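Local coordinates for protein putative hydrolase (Bacteroides ovatus, PDB 4HBS) that is of unknown function but folds as a five-bladed beta-propeller and is probably a hydrolase, at residues D116-N121 against Q130-I135; Q171-A176 against T191-Y196; Q351-V356 against T375-S380. All coordinates share one frame; numbering follows the deposited sequence.

Interaction 1 of 3, residues D116-N121 against Q130-I135; sequences DYVQTN and QVRTHI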
loop_
_atom_site.group_PDB
_atom_site.type_symbol
_atom_site.label_atom_id
_atom_site.label_comp_id
_atom_site.label_asym_id
_atom_site.label_seq_id
_atom_site.Cartn_x
_atom_site.Cartn_y
_atom_site.Cartn_z
ATOM N N ASP A 116 -5.503 -18.607 5.180
ATOM C CA ASP A 116 -6.398 -19.420 6.010
ATOM C C ASP A 116 -7.437 -20.038 5.065
ATOM O O ASP A 116 -8.583 -19.606 5.041
ATOM C CB ASP A 116 -7.047 -18.482 7.075
ATOM C CG ASP A 116 -7.843 -19.130 8.185
ATOM O OD1 ASP A 116 -8.282 -20.296 8.007
ATOM O OD2 ASP A 116 -8.057 -18.464 9.223
ATOM N N TYR A 117 -7.018 -21.006 4.236
ATOM C CA TYR A 117 -7.922 -21.605 3.248
ATOM C C TYR A 117 -9.090 -22.327 3.877
ATOM O O TYR A 117 -8.932 -22.939 4.927
ATOM C CB TYR A 117 -7.192 -22.589 2.339
ATOM C CG TYR A 117 -6.252 -21.931 1.370
ATOM C CD1 TYR A 117 -6.735 -21.200 0.291
ATOM C CD2 TYR A 117 -4.881 -22.075 1.495
ATOM C CE1 TYR A 117 -5.870 -20.587 -0.614
ATOM C CE2 TYR A 117 -4.005 -21.494 0.583
ATOM C CZ TYR A 117 -4.501 -20.740 -0.467
ATOM O OH TYR A 117 -3.649 -20.173 -1.387
ATOM N N VAL A 118 -10.261 -22.285 3.209
ATOM C CA VAL A 118 -11.460 -22.991 3.663
ATOM C C VAL A 118 -11.268 -24.454 3.264
ATOM O O VAL A 118 -11.319 -25.347 4.132
ATOM C CB VAL A 118 -12.749 -22.344 3.107
ATOM C CG1 VAL A 118 -13.975 -23.221 3.370
ATOM C CG2 VAL A 118 -12.938 -20.965 3.723
ATOM N N GLN A 119 -10.964 -24.694 1.974
ATOM C CA GLN A 119 -10.653 -26.042 1.478
ATOM C C GLN A 119 -9.854 -25.932 0.156
ATOM O O GLN A 119 -10.076 -25.000 -0.635
ATOM C CB GLN A 119 -11.932 -26.902 1.316
ATOM C CG GLN A 119 -12.835 -26.539 0.119
ATOM C CD GLN A 119 -12.529 -27.307 -1.162
ATOM O OE1 GLN A 119 -11.555 -28.068 -1.263
ATOM N NE2 GLN A 119 -13.343 -27.110 -2.190
ATOM N N THR A 120 -8.900 -26.857 -0.050
ATOM C CA THR A 120 -8.063 -26.902 -1.265
ATOM C C THR A 120 -7.929 -28.353 -1.761
ATOM O O THR A 120 -7.017 -28.645 -2.530
ATOM C CB THR A 120 -6.670 -26.276 -0.963
ATOM O OG1 THR A 120 -6.050 -26.961 0.125
ATOM C CG2 THR A 120 -6.760 -24.814 -0.632
ATOM N N ASN A 121 -8.893 -29.232 -1.393
ATOM C CA ASN A 121 -8.860 -30.676 -1.693
ATOM C C ASN A 121 -9.772 -31.053 -2.856
ATOM O O ASN A 121 -9.338 -31.807 -3.724
ATOM C CB ASN A 121 -9.213 -31.541 -0.437
ATOM C CG ASN A 121 -10.118 -30.878 0.589
ATOM O OD1 ASN A 121 -9.708 -29.934 1.282
ATOM N ND2 ASN A 121 -11.377 -31.309 0.687
ATOM N N GLN A 130 -10.884 -20.690 -1.321
ATOM C CA GLN A 130 -11.467 -19.518 -0.671
ATOM C C GLN A 130 -10.749 -19.369 0.675
ATOM O O GLN A 130 -10.270 -20.363 1.228
ATOM C CB GLN A 130 -12.978 -19.679 -0.524
ATOM C CG GLN A 130 -13.684 -19.568 -1.872
ATOM C CD GLN A 130 -15.159 -19.348 -1.770
ATOM O OE1 GLN A 130 -15.678 -18.892 -0.756
ATOM N NE2 GLN A 130 -15.873 -19.685 -2.819
ATOM N N VAL A 131 -10.577 -18.125 1.142
ATOM C CA VAL A 131 -9.793 -17.808 2.330
ATOM C C VAL A 131 -10.598 -16.975 3.320
ATOM O O VAL A 131 -11.581 -16.341 2.940
ATOM C CB VAL A 131 -8.528 -17.063 1.827
ATOM C CG1 VAL A 131 -7.754 -16.381 2.950
ATOM C CG2 VAL A 131 -7.628 -18.014 1.042
ATOM N N ARG A 132 -10.187 -17.022 4.607
ATOM C CA ARG A 132 -10.765 -16.237 5.698
ATOM C C ARG A 132 -9.867 -15.029 6.009
ATOM O O ARG A 132 -8.660 -15.089 5.773
ATOM C CB ARG A 132 -10.890 -17.091 6.954
ATOM C CG ARG A 132 -11.551 -18.422 6.733
ATOM C CD ARG A 132 -11.757 -19.120 8.047
ATOM N NE ARG A 132 -12.489 -20.376 7.892
ATOM C CZ ARG A 132 -11.958 -21.541 7.526
ATOM N NH1 ARG A 132 -10.662 -21.634 7.251
ATOM N NH2 ARG A 132 -12.721 -22.624 7.431
ATOM N N THR A 133 -10.447 -13.957 6.575
ATOM C CA THR A 133 -9.706 -12.747 6.975
ATOM C C THR A 133 -8.469 -13.142 7.852
ATOM O O THR A 133 -8.607 -13.969 8.764
ATOM C CB THR A 133 -10.649 -11.806 7.752
ATOM O OG1 THR A 133 -11.810 -11.516 6.971
ATOM C CG2 THR A 133 -9.973 -10.527 8.186
ATOM N N HIS A 134 -7.273 -12.577 7.558
ATOM C CA HIS A 134 -6.065 -12.915 8.304
ATOM C C HIS A 134 -6.173 -12.443 9.757
ATOM O O HIS A 134 -5.976 -13.261 10.658
ATOM C CB HIS A 134 -4.790 -12.352 7.630
ATOM C CG HIS A 134 -3.617 -12.213 8.551
ATOM N ND1 HIS A 134 -2.864 -13.302 8.926
ATOM C CD2 HIS A 134 -3.110 -11.109 9.142
ATOM C CE1 HIS A 134 -1.919 -12.836 9.723
ATOM N NE2 HIS A 134 -2.034 -11.520 9.889
ATOM N N ILE A 135 -6.475 -11.137 9.988
ATOM C CA ILE A 135 -6.594 -10.589 11.338
ATOM C C ILE A 135 -7.971 -9.946 11.458
ATOM O O ILE A 135 -8.363 -9.097 10.651
ATOM C CB ILE A 135 -5.422 -9.646 11.711
ATOM C CG1 ILE A 135 -5.461 -9.281 13.209
ATOM C CG2 ILE A 135 -5.379 -8.403 10.853
ATOM C CD1 ILE A 135 -4.179 -8.724 13.748
HETATM O O HOH W 1 -11.268 -24.983 6.959
#
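Arg132 reaches across to Asp116, Tyr117 and Val118, and its side chain illustrates how a single arginine can grip a neighbouring segment with both its aliphatic stem and its charged end. Its CB rests 3.9 Å from Asp116 CG, its CG runs past Asp116 O, and its CD lies beside Asp116 OD1. The chain is extended from CG to NE, and NE bonds weakly to Ile147 O. At CZ the guanidinium turns one face to Val118, whose CG2 sits over its centre, 4.0 Å above the plane. NH1 forms a salt bridge with Asp116 OD1 at 2.8 Å, approaching from above the carboxylate plane, 39° out of it, and makes a second, weak bond to Tyr117 O. NH2 donates both to Gln148 O and to a water, which passes the link on to Val118 O. A leucine here would probably leave the Asp116 carboxylate without this counter-charge and break the water bridge to Val118. On the face of the strand pair that bears Tyr117 and Val131, Tyr117 CD1 meets Val131 CG2 at 3.4 Å, the two side chains crossing obliquely, while Thr120 CG2 lies over one face of the tyrosine ring toward the rim. Backbone bonds run from Val118 N to Gln130 O, 2.8 Å, and from Arg132 N to Asp116 O, 3.1 Å. Tyr117 and Val131 form an antiparallel non-hydrogen-bonded pair. The whole is a short antiparallel strand pair with few backbone bonds, set in the connection between two four-stranded sheets of the propeller.

Interaction 2 of 3, residues Q171-A176 against T191-Y196; sequences QMLWGA and TCLATY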
loop_
_atom_site.group_PDB
_atom_site.type_symbol
_atom_site.label_atom_id
_atom_site.label_comp_id
_atom_site.label_asym_id
_atom_site.label_seq_id
_atom_site.Cartn_x
_atom_site.Cartn_y
_atom_site.Cartn_z
ATOM N N GLN A 171 7.150 -5.630 13.073
ATOM C CA GLN A 171 6.096 -4.917 13.789
ATOM C C GLN A 171 5.264 -4.219 12.753
ATOM O O GLN A 171 5.821 -3.461 11.951
ATOM C CB GLN A 171 6.682 -3.889 14.763
ATOM C CG GLN A 171 7.829 -4.386 15.606
ATOM C CD GLN A 171 8.280 -3.271 16.494
ATOM O OE1 GLN A 171 8.879 -2.297 16.024
ATOM N NE2 GLN A 171 7.944 -3.332 17.775
HETATM N N MSE A 172 3.950 -4.476 12.735
HETATM C CA MSE A 172 3.039 -3.907 11.750
HETATM C C MSE A 172 1.840 -3.236 12.394
HETATM O O MSE A 172 1.327 -3.736 13.398
HETATM C CB MSE A 172 2.546 -5.034 10.848
HETATM C CG MSE A 172 1.393 -4.619 9.934
HETATM SE SE MSE A 172 1.123 -5.827 8.530
HETATM C CE MSE A 172 0.500 -4.586 7.281
ATOM N N LEU A 173 1.341 -2.152 11.765
ATOM C CA LEU A 173 0.122 -1.484 12.204
ATOM C C LEU A 173 -1.065 -1.936 11.341
ATOM O O LEU A 173 -0.967 -1.973 10.113
ATOM C CB LEU A 173 0.224 0.044 12.128
ATOM C CG LEU A 173 1.310 0.736 12.888
ATOM C CD1 LEU A 173 1.273 2.192 12.612
ATOM C CD2 LEU A 173 1.202 0.515 14.384
ATOM N N TRP A 174 -2.180 -2.240 11.986
ATOM C CA TRP A 174 -3.426 -2.604 11.347
ATOM C C TRP A 174 -4.450 -1.525 11.758
ATOM O O TRP A 174 -4.658 -1.314 12.953
ATOM C CB TRP A 174 -3.859 -4.011 11.808
ATOM C CG TRP A 174 -3.095 -5.144 11.199
ATOM C CD1 TRP A 174 -2.185 -5.941 11.821
ATOM C CD2 TRP A 174 -3.226 -5.646 9.861
ATOM N NE1 TRP A 174 -1.728 -6.908 10.951
ATOM C CE2 TRP A 174 -2.333 -6.732 9.731
ATOM C CE3 TRP A 174 -3.999 -5.274 8.751
ATOM C CZ2 TRP A 174 -2.185 -7.445 8.522
ATOM C CZ3 TRP A 174 -3.875 -5.995 7.568
ATOM C CH2 TRP A 174 -2.943 -7.037 7.447
ATOM N N GLY A 175 -5.028 -0.828 10.784
ATOM C CA GLY A 175 -5.989 0.240 11.032
ATOM C C GLY A 175 -7.396 -0.276 11.218
ATOM O O GLY A 175 -7.910 -0.955 10.330
ATOM N N ALA A 176 -8.028 0.029 12.385
ATOM C CA ALA A 176 -9.394 -0.413 12.717
ATOM C C ALA A 176 -10.398 0.394 11.934
ATOM O O ALA A 176 -10.360 1.609 12.022
ATOM C CB ALA A 176 -9.647 -0.250 14.200
ATOM N N THR A 191 -6.024 1.708 16.009
ATOM C CA THR A 191 -4.906 0.954 15.432
ATOM C C THR A 191 -4.548 -0.217 16.326
ATOM O O THR A 191 -4.737 -0.155 17.544
ATOM C CB THR A 191 -3.670 1.857 15.232
ATOM O OG1 THR A 191 -4.025 2.964 14.401
ATOM C CG2 THR A 191 -2.485 1.112 14.621
ATOM N N CYS A 192 -4.008 -1.277 15.710
ATOM C CA CYS A 192 -3.524 -2.454 16.403
ATOM C C CYS A 192 -2.080 -2.624 16.071
ATOM O O CYS A 192 -1.742 -2.483 14.906
ATOM C CB CYS A 192 -4.327 -3.674 15.989
ATOM S SG CYS A 192 -3.522 -5.255 16.365
ATOM N N LEU A 193 -1.222 -2.941 17.059
ATOM C CA LEU A 193 0.191 -3.205 16.799
ATOM C C LEU A 193 0.388 -4.705 16.831
ATOM O O LEU A 193 0.307 -5.308 17.903
ATOM C CB LEU A 193 1.109 -2.502 17.815
ATOM C CG LEU A 193 2.635 -2.763 17.669
ATOM C CD1 LEU A 193 3.118 -2.430 16.285
ATOM C CD2 LEU A 193 3.431 -1.952 18.681
ATOM N N ALA A 194 0.618 -5.309 15.647
ATOM C CA ALA A 194 0.830 -6.750 15.481
ATOM C C ALA A 194 2.318 -7.042 15.338
ATOM O O ALA A 194 2.990 -6.335 14.590
ATOM C CB ALA A 194 0.090 -7.235 14.243
ATOM N N THR A 195 2.843 -8.060 16.046
ATOM C CA THR A 195 4.269 -8.442 15.952
ATOM C C THR A 195 4.338 -9.831 15.323
ATOM O O THR A 195 3.678 -10.747 15.817
ATOM C CB THR A 195 4.952 -8.380 17.326
ATOM O OG1 THR A 195 4.870 -7.043 17.820
ATOM C CG2 THR A 195 6.417 -8.796 17.269
ATOM N N TYR A 196 5.116 -9.984 14.233
ATOM C CA TYR A 196 5.244 -11.243 13.505
ATOM C C TYR A 196 6.655 -11.860 13.655
ATOM O O TYR A 196 7.653 -11.133 13.641
ATOM C CB TYR A 196 4.945 -10.997 12.017
ATOM C CG TYR A 196 3.508 -10.620 11.740
ATOM C CD1 TYR A 196 2.537 -11.595 11.540
ATOM C CD2 TYR A 196 3.111 -9.289 11.704
ATOM C CE1 TYR A 196 1.205 -11.256 11.317
ATOM C CE2 TYR A 196 1.787 -8.936 11.458
ATOM C CZ TYR A 196 0.832 -9.921 11.275
ATOM O OH TYR A 196 -0.477 -9.542 11.059
#
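Met172 pairs with Ala194 and Trp174 with Cys192 as antiparallel hydrogen-bonded pairs, between strand segments whose axes come within 4.6 Å and run 154° apart. Four backbone hydrogen bonds join them; that from Met172 N to Ala194 O is nearly straight, 174° at the hydrogen. As in antiparallel pairs generally, the side chains divide between two faces, and one of these carries Gln171, Leu173, Thr191, Leu193 and Thr195. Here Leu173 CD2 touches both Thr191 CG2, at 3.7 Å, and Leu193 CD1, at 4.0 Å. The same Leu193 CD1 also comes close to Gln171 CB. The other face carries Met172, Trp174, Cys192 and Ala194, with the Tyr196 ring reaching in. Trp174 offers an edge of its indole to the second segment: CD1 abuts Ala194 CB at 3.6 Å, and NE1 donates to Tyr196 OH at 2.9 Å, the two side chains crossing at about a right angle. Tyr196 OH lies a little out of the indole plane, 16° from it. Tyr196 OH has a second partner in His134 NE2, so two groups fix the phenol end. Met172, here selenomethionine, touches both rings: its CB meets Tyr196 CE2 at 4.0 Å, its selenium makes an oblique Met-aromatic contact with the Tyr196 ring, and the same atom sits above the Trp174 face toward the rim. The polar ends on the leucine face bond outside the pair, Gln171 to Leu256 and Asp255, Thr191 to Arg188. The two strands are the middle pair of a four-stranded antiparallel propeller sheet, with strand 156-165 beside 169-178 and strand 210-218 beside 187-197.

Interaction 3 of 3, residues Q351-V356 against T375-S380; sequences QRYQHV and TNTDCS. With GOL (glycerol), chain D.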
loop_
_atom_site.group_PDB
_atom_site.type_symbol
_atom_site.label_atom_id
_atom_site.label_comp_id
_atom_site.label_asym_id
_atom_site.label_seq_id
_atom_site.Cartn_x
_atom_site.Cartn_y
_atom_site.Cartn_z
ATOM N N GLN A 351 -12.155 -1.677 -20.785
ATOM C CA GLN A 351 -10.909 -1.175 -20.202
ATOM C C GLN A 351 -11.128 0.044 -19.267
ATOM O O GLN A 351 -10.321 0.251 -18.345
ATOM C CB GLN A 351 -9.937 -0.822 -21.313
ATOM C CG GLN A 351 -9.694 -1.998 -22.236
ATOM C CD GLN A 351 -8.451 -1.876 -23.039
ATOM O OE1 GLN A 351 -7.648 -2.810 -23.089
ATOM N NE2 GLN A 351 -8.280 -0.758 -23.744
ATOM N N ARG A 352 -12.206 0.850 -19.498
ATOM C CA ARG A 352 -12.530 2.003 -18.635
ATOM C C ARG A 352 -12.826 1.494 -17.214
ATOM O O ARG A 352 -13.303 0.373 -17.066
ATOM C CB ARG A 352 -13.733 2.802 -19.196
ATOM C CG ARG A 352 -13.403 3.616 -20.456
ATOM C CD ARG A 352 -14.351 4.804 -20.723
ATOM N NE ARG A 352 -13.668 5.926 -21.396
ATOM C CZ ARG A 352 -14.237 7.082 -21.748
ATOM N NH1 ARG A 352 -15.529 7.304 -21.501
ATOM N NH2 ARG A 352 -13.518 8.026 -22.351
ATOM N N TYR A 353 -12.503 2.273 -16.180
ATOM C CA TYR A 353 -12.718 1.860 -14.776
ATOM C C TYR A 353 -13.212 3.050 -13.956
ATOM O O TYR A 353 -13.341 4.146 -14.506
ATOM C CB TYR A 353 -11.426 1.266 -14.194
ATOM C CG TYR A 353 -10.270 2.233 -14.181
ATOM C CD1 TYR A 353 -9.424 2.350 -15.273
ATOM C CD2 TYR A 353 -10.016 3.028 -13.074
ATOM C CE1 TYR A 353 -8.329 3.210 -15.254
ATOM C CE2 TYR A 353 -8.955 3.928 -13.060
ATOM C CZ TYR A 353 -8.113 4.017 -14.154
ATOM O OH TYR A 353 -7.092 4.931 -14.146
ATOM N N GLN A 354 -13.524 2.840 -12.657
ATOM C CA GLN A 354 -14.055 3.912 -11.805
ATOM C C GLN A 354 -12.947 4.734 -11.177
ATOM O O GLN A 354 -12.799 5.900 -11.541
ATOM C CB GLN A 354 -15.005 3.361 -10.714
ATOM C CG GLN A 354 -15.769 4.439 -9.912
ATOM C CD GLN A 354 -16.443 3.896 -8.662
ATOM O OE1 GLN A 354 -15.864 3.130 -7.905
ATOM N NE2 GLN A 354 -17.679 4.310 -8.392
ATOM N N HIS A 355 -12.183 4.153 -10.234
ATOM C CA HIS A 355 -11.155 4.879 -9.487
ATOM C C HIS A 355 -9.823 4.190 -9.488
ATOM O O HIS A 355 -9.751 2.971 -9.453
ATOM C CB HIS A 355 -11.568 5.046 -8.011
ATOM C CG HIS A 355 -12.730 5.951 -7.799
ATOM N ND1 HIS A 355 -13.727 5.635 -6.894
ATOM C CD2 HIS A 355 -13.033 7.131 -8.391
ATOM C CE1 HIS A 355 -14.598 6.631 -6.948
ATOM N NE2 HIS A 355 -14.225 7.557 -7.838
ATOM N N VAL A 356 -8.772 4.986 -9.453
ATOM C CA VAL A 356 -7.422 4.513 -9.285
ATOM C C VAL A 356 -7.031 5.071 -7.913
ATOM O O VAL A 356 -7.339 6.226 -7.601
ATOM C CB VAL A 356 -6.434 4.852 -10.439
ATOM C CG1 VAL A 356 -6.543 6.301 -10.899
ATOM C CG2 VAL A 356 -5.011 4.509 -10.045
ATOM N N THR A 375 -0.700 0.469 -8.363
ATOM C CA THR A 375 -2.011 1.065 -8.156
ATOM C C THR A 375 -2.990 0.038 -7.644
ATOM O O THR A 375 -2.655 -1.125 -7.472
ATOM C CB THR A 375 -2.543 1.604 -9.481
ATOM O OG1 THR A 375 -2.750 0.519 -10.393
ATOM C CG2 THR A 375 -1.661 2.650 -10.079
ATOM N N ASN A 376 -4.187 0.501 -7.344
ATOM C CA ASN A 376 -5.378 -0.279 -7.056
ATOM C C ASN A 376 -6.425 0.337 -7.947
ATOM O O ASN A 376 -6.396 1.557 -8.100
ATOM C CB ASN A 376 -5.799 -0.201 -5.580
ATOM C CG ASN A 376 -4.950 -0.888 -4.538
ATOM O OD1 ASN A 376 -5.250 -0.765 -3.345
ATOM N ND2 ASN A 376 -3.905 -1.648 -4.901
ATOM N N THR A 377 -7.313 -0.465 -8.570
ATOM C CA THR A 377 -8.370 0.069 -9.430
ATOM C C THR A 377 -9.676 -0.568 -9.053
ATOM O O THR A 377 -9.698 -1.584 -8.372
ATOM C CB THR A 377 -8.026 -0.052 -10.911
ATOM O OG1 THR A 377 -7.384 -1.302 -11.147
ATOM C CG2 THR A 377 -7.127 1.083 -11.367
ATOM N N ASP A 378 -10.761 0.071 -9.483
ATOM C CA ASP A 378 -12.168 -0.180 -9.137
ATOM C C ASP A 378 -13.062 -0.118 -10.352
ATOM O O ASP A 378 -12.829 0.748 -11.196
ATOM C CB ASP A 378 -12.595 1.055 -8.277
ATOM C CG ASP A 378 -13.130 0.883 -6.905
ATOM O OD1 ASP A 378 -12.800 -0.127 -6.264
ATOM O OD2 ASP A 378 -13.749 1.835 -6.402
ATOM N N CYS A 379 -14.183 -0.861 -10.373
ATOM C CA CYS A 379 -15.233 -0.651 -11.391
ATOM C C CYS A 379 -16.470 -0.143 -10.621
ATOM O O CYS A 379 -16.590 -0.419 -9.420
ATOM C CB CYS A 379 -15.514 -1.897 -12.220
ATOM S SG CYS A 379 -15.901 -3.363 -11.256
ATOM N N SER A 380 -17.311 0.692 -11.256
ATOM C CA SER A 380 -18.470 1.316 -10.576
ATOM C C SER A 380 -19.376 0.300 -9.899
ATOM O O SER A 380 -19.718 0.460 -8.725
ATOM C CB SER A 380 -19.297 2.140 -11.556
ATOM O OG SER A 380 -18.492 3.048 -12.293
HETATM C C1 GOL D . -12.552 1.888 -2.241
HETATM O O1 GOL D . -12.157 1.566 -0.908
HETATM C C2 GOL D . -12.756 3.377 -2.399
HETATM O O2 GOL D . -11.494 4.053 -2.442
HETATM C C3 GOL D . -13.583 3.720 -3.618
HETATM O O3 GOL D . -12.796 3.757 -4.806
#
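Val356 and Thr377 form an antiparallel non-hydrogen-bonded pair at the margin of the five-stranded sheet that probably closes the beta-propeller, since it combines strands from the N-terminal part of the chain, 24-26 and 38-42, with strands from its C-terminal part. Residues 351-355 approach the strand as an irregular loop. Val356 CG2 packs on Thr375 CG2 at 3.8 Å, and Val356 CB on Thr377 CG2 at 3.9 Å. The same Thr377 methyl covers one face of the Tyr353 ring, a CH-pi contact in which CG2 stands 3.7 Å above the plane, displaced toward the rim. Tyr353 CB meanwhile lies 3.4 Å from Asp378 O. The outer ends of the tyrosine and the threonine bond away from the contact, Tyr353 OH to Pro342 O and Thr377 OG1 to Phe394 O.

Farther along, Gln354 N donates to Asp378 O, with 158° at the hydrogen, and Asp378 N returns a weak bond to His355 O at 3.1 Å. Gln354 also extends alongside Asp378, its CB near Ser380 N, while its CG lies over the centre of the His355 ring; Phe316 stacks on this imidazole as well. A glycerol, probably from the crystallisation liquor, is bound beside His355 and Asp378, though no substrate is identified by it. Its O3 is held by two side chains, accepting from His355 ND1 at 3.0 Å and donating to Asp378 OD2 at 2.7 Å.

Overall arrangement
Followed from the N terminus, the three contacts come strictly in series, none nested within or crossing another. Interaction 1 closes the loop 119-129 in the connection leading out of strand 111-113; interaction 2 closes the hairpin of strands 169-178 and 187-197; interaction 3 draws together the approach to strand 356-361 and the exit of strand 371-377. The first two are joined directly: the chain leaving residues 130-133 carries Ile135 onto the indole of Trp174, binding the connection to the next sheet. Interaction 3 stands apart, about 12 Å from interaction 2 between nearest atoms and across the chain's centre from it, in the sheet that unites the two ends of the chain.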